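Local coordinates for protein photosystem II stability/assembly factor HCF136, chloroplastic (Cyanidioschyzon merolae, PDB 5OJ3) that is probably essential for photosystem II biogenesis, being required to assemble an early intermediate that includes D2 and cytochrome b559, at residues 406-418 with 422-434. Numbering follows the deposited sequence.
Sequences GANLYKIKFFGSQ and VLGADGVLLKFHP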
# COMPACT_ATOMS: atom_id res chain seq x y z
N GLY A 406 14.18 11.91 13.96
CA GLY A 406 14.93 12.26 12.77
C GLY A 406 14.60 11.37 11.59
O GLY A 406 14.04 11.85 10.60
N ALA A 407 14.93 10.09 11.68
CA ALA A 407 14.63 9.16 10.59
C ALA A 407 13.13 8.95 10.48
O ALA A 407 12.43 8.79 11.49
CB ALA A 407 15.35 7.83 10.82
N ASN A 408 12.63 8.94 9.25
CA ASN A 408 11.20 8.86 9.00
C ASN A 408 10.79 7.44 8.64
O ASN A 408 11.56 6.68 8.05
CB ASN A 408 10.81 9.80 7.86
CG ASN A 408 10.99 11.27 8.22
OD1 ASN A 408 10.91 11.64 9.39
ND2 ASN A 408 11.25 12.10 7.22
N LEU A 409 9.56 7.08 9.02
CA LEU A 409 9.03 5.73 8.82
C LEU A 409 7.71 5.83 8.07
O LEU A 409 6.76 6.45 8.56
CB LEU A 409 8.84 5.01 10.15
CG LEU A 409 10.14 4.80 10.93
CD1 LEU A 409 9.90 3.97 12.17
CD2 LEU A 409 11.18 4.14 10.04
N TYR A 410 7.64 5.22 6.88
CA TYR A 410 6.53 5.44 5.97
C TYR A 410 5.64 4.24 5.73
O TYR A 410 4.47 4.43 5.38
CB TYR A 410 7.06 5.93 4.60
CG TYR A 410 7.73 7.29 4.63
CD1 TYR A 410 7.34 8.26 5.54
CD2 TYR A 410 8.76 7.59 3.75
CE1 TYR A 410 7.95 9.50 5.57
CE2 TYR A 410 9.38 8.82 3.77
CZ TYR A 410 8.97 9.78 4.68
OH TYR A 410 9.59 11.01 4.70
N LYS A 411 6.14 3.01 5.90
CA LYS A 411 5.41 1.86 5.38
C LYS A 411 5.78 0.61 6.18
O LYS A 411 6.95 0.37 6.46
CB LYS A 411 5.71 1.65 3.89
CG LYS A 411 4.84 0.64 3.19
CD LYS A 411 5.38 0.35 1.80
CE LYS A 411 4.98 -1.02 1.29
NZ LYS A 411 3.50 -1.12 1.13
N ILE A 412 4.76 -0.18 6.52
CA ILE A 412 4.94 -1.47 7.18
C ILE A 412 4.30 -2.55 6.33
O ILE A 412 3.20 -2.38 5.80
CB ILE A 412 4.35 -1.47 8.60
CG1 ILE A 412 4.69 -0.17 9.33
CG2 ILE A 412 4.85 -2.68 9.39
CD1 ILE A 412 4.30 -0.16 10.80
N LYS A 413 5.00 -3.69 6.20
CA LYS A 413 4.57 -4.80 5.36
C LYS A 413 4.95 -6.12 6.01
O LYS A 413 6.13 -6.36 6.29
CB LYS A 413 5.19 -4.69 3.97
CG LYS A 413 4.59 -5.59 2.92
CD LYS A 413 5.30 -5.39 1.61
CE LYS A 413 4.50 -5.98 0.47
NZ LYS A 413 4.66 -5.14 -0.75
N PHE A 414 3.96 -6.97 6.24
CA PHE A 414 4.20 -8.32 6.73
C PHE A 414 4.08 -9.33 5.59
O PHE A 414 3.37 -9.10 4.61
CB PHE A 414 3.22 -8.69 7.85
CG PHE A 414 3.50 -8.01 9.15
CD1 PHE A 414 3.21 -6.66 9.33
CD2 PHE A 414 4.05 -8.71 10.21
CE1 PHE A 414 3.47 -6.04 10.53
CE2 PHE A 414 4.32 -8.09 11.42
CZ PHE A 414 4.02 -6.75 11.58
N PHE A 415 4.78 -10.45 5.75
CA PHE A 415 4.64 -11.63 4.89
C PHE A 415 4.41 -12.80 5.84
O PHE A 415 5.35 -13.48 6.25
CB PHE A 415 5.85 -11.87 4.00
CG PHE A 415 6.12 -10.75 3.03
CD1 PHE A 415 6.74 -9.59 3.44
CD2 PHE A 415 5.75 -10.88 1.71
CE1 PHE A 415 6.99 -8.57 2.55
CE2 PHE A 415 6.00 -9.86 0.80
CZ PHE A 415 6.62 -8.70 1.22
N GLY A 416 3.15 -13.04 6.17
CA GLY A 416 2.82 -13.91 7.29
C GLY A 416 3.11 -13.19 8.59
O GLY A 416 3.58 -12.05 8.62
N SER A 417 2.83 -13.88 9.69
CA SER A 417 2.99 -13.27 11.00
C SER A 417 4.43 -13.30 11.51
O SER A 417 4.69 -12.79 12.60
CB SER A 417 2.07 -13.95 12.02
OG SER A 417 2.63 -15.16 12.48
N GLN A 418 5.36 -13.89 10.75
CA GLN A 418 6.73 -14.05 11.22
C GLN A 418 7.77 -13.40 10.32
O GLN A 418 8.97 -13.51 10.60
CB GLN A 418 7.06 -15.54 11.39
CG GLN A 418 6.07 -16.27 12.26
CD GLN A 418 6.35 -16.06 13.74
OE1 GLN A 418 5.68 -15.28 14.41
NE2 GLN A 418 7.36 -16.76 14.25
N VAL A 422 9.89 -2.63 7.80
CA VAL A 422 9.44 -1.25 7.82
C VAL A 422 10.38 -0.44 6.94
O VAL A 422 11.60 -0.54 7.08
CB VAL A 422 9.40 -0.67 9.25
CG1 VAL A 422 9.18 0.84 9.22
CG2 VAL A 422 8.32 -1.36 10.08
N LEU A 423 9.81 0.36 6.05
CA LEU A 423 10.58 1.11 5.07
C LEU A 423 10.48 2.60 5.39
O LEU A 423 9.40 3.10 5.69
CB LEU A 423 10.09 0.85 3.64
CG LEU A 423 10.01 -0.62 3.21
CD1 LEU A 423 9.06 -0.75 2.03
CD2 LEU A 423 11.37 -1.21 2.89
N GLY A 424 11.62 3.29 5.33
CA GLY A 424 11.68 4.68 5.72
C GLY A 424 12.60 5.47 4.82
O GLY A 424 13.19 4.94 3.88
N ALA A 425 12.70 6.76 5.12
CA ALA A 425 13.58 7.65 4.39
C ALA A 425 15.02 7.48 4.86
O ALA A 425 15.29 6.91 5.92
CB ALA A 425 13.14 9.11 4.55
N ASP A 426 15.94 8.00 4.05
CA ASP A 426 17.38 7.88 4.29
C ASP A 426 17.77 6.41 4.47
O ASP A 426 18.55 6.04 5.35
CB ASP A 426 17.77 8.75 5.51
CG ASP A 426 19.28 8.80 5.77
OD1 ASP A 426 19.86 7.86 6.36
OD2 ASP A 426 19.89 9.82 5.41
N GLY A 427 17.18 5.55 3.64
CA GLY A 427 17.64 4.17 3.60
C GLY A 427 17.42 3.42 4.89
O GLY A 427 18.20 2.52 5.21
N VAL A 428 16.42 3.79 5.68
CA VAL A 428 16.16 3.14 6.96
C VAL A 428 15.24 1.95 6.70
O VAL A 428 14.12 2.12 6.20
CB VAL A 428 15.55 4.12 7.97
CG1 VAL A 428 15.13 3.38 9.22
CG2 VAL A 428 16.56 5.21 8.32
N LEU A 429 15.72 0.75 7.03
CA LEU A 429 14.92 -0.46 6.92
C LEU A 429 15.03 -1.27 8.20
O LEU A 429 16.14 -1.57 8.66
CB LEU A 429 15.39 -1.31 5.73
CG LEU A 429 15.12 -2.81 5.72
CD1 LEU A 429 13.65 -3.06 5.54
CD2 LEU A 429 15.89 -3.41 4.55
N LEU A 430 13.88 -1.63 8.76
CA LEU A 430 13.79 -2.39 10.00
C LEU A 430 13.17 -3.74 9.70
O LEU A 430 12.19 -3.83 8.95
CB LEU A 430 12.96 -1.66 11.06
CG LEU A 430 13.30 -0.26 11.59
CD1 LEU A 430 13.19 0.80 10.53
CD2 LEU A 430 12.36 0.06 12.73
N LYS A 431 13.73 -4.79 10.29
CA LYS A 431 13.28 -6.15 10.07
C LYS A 431 12.62 -6.66 11.34
O LYS A 431 13.08 -6.38 12.45
CB LYS A 431 14.45 -7.06 9.67
CG LYS A 431 14.21 -8.53 9.98
CD LYS A 431 15.16 -9.43 9.22
CE LYS A 431 14.68 -10.87 9.30
NZ LYS A 431 14.37 -11.26 10.70
N PHE A 432 11.53 -7.41 11.18
CA PHE A 432 10.68 -7.77 12.30
C PHE A 432 11.24 -8.99 13.00
O PHE A 432 11.69 -9.95 12.36
CB PHE A 432 9.25 -8.04 11.84
CG PHE A 432 8.31 -8.35 12.96
CD1 PHE A 432 8.06 -7.41 13.96
CD2 PHE A 432 7.66 -9.57 13.02
CE1 PHE A 432 7.20 -7.70 14.99
CE2 PHE A 432 6.80 -9.86 14.06
CZ PHE A 432 6.56 -8.92 15.04
N HIS A 433 11.21 -8.95 14.32
CA HIS A 433 11.74 -10.03 15.16
C HIS A 433 10.64 -10.59 16.05
O HIS A 433 10.37 -10.03 17.13
CB HIS A 433 12.92 -9.53 15.98
CG HIS A 433 14.19 -9.41 15.19
ND1 HIS A 433 15.08 -10.46 15.06
CD2 HIS A 433 14.73 -8.37 14.51
CE1 HIS A 433 16.10 -10.08 14.32
NE2 HIS A 433 15.92 -8.82 13.98
N PRO A 434 9.99 -11.68 15.64
CA PRO A 434 8.90 -12.25 16.46
C PRO A 434 9.35 -12.76 17.82
O PRO A 434 8.48 -13.04 18.65
CB PRO A 434 8.36 -13.39 15.58
CG PRO A 434 9.45 -13.70 14.62
CD PRO A 434 10.17 -12.41 14.38
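Leu409 pushes its CD2 methyl across the strand beside it into an apolar cluster, meeting Val422 CG1 and Leu430 CD1, each at 3.9 Å, and running at about a right angle to both side chains. With CG anti to the carbonyl carbon (chi1 -62°) and CD1 extending the chain (chi2 -175°), the other branch, CD2, is the one turned to 422-434, where it also meets Val428 CG1. Further along the same face, Ile412 and Val422 lie side by side and point the same way, with CG2 of Ile412 3.8 Å from CG2 of Val422. Met386 of strand 386-389 packs on Leu409, Ile412, Val422 and Leu430, joining this face to the neighbouring sheet. Beyond them, Phe414 turns the edge of its ring, CE2 foremost, toward one face of Phe432 in a T-shaped pair, with centroids 5.3 Å apart and planes at 64°. On the other face of the sheet, Lys411 runs alongside Leu423, its CD 3.8 Å from Leu423 CD1.

The backbones are antiparallel, with one irregularity. Leu423 O takes a nearly straight bond from Tyr410 N (3.0 Å) and a weak one from Lys411 N, so two residues face one in a classic beta bulge. Leu423 N answers to Lys411 O at 2.9 Å. Past the bulge, Ala425 N reaches Asn408 O from above the carbonyl plane, while Ala425 CB touches Tyr410 CE2.

Strands 409-414, 420-424 and 429-432, completed by the first strand of the model, 109-111, form one four-stranded antiparallel blade, the ring-closing "Velcro" arrangement of a seven-bladed beta-propeller.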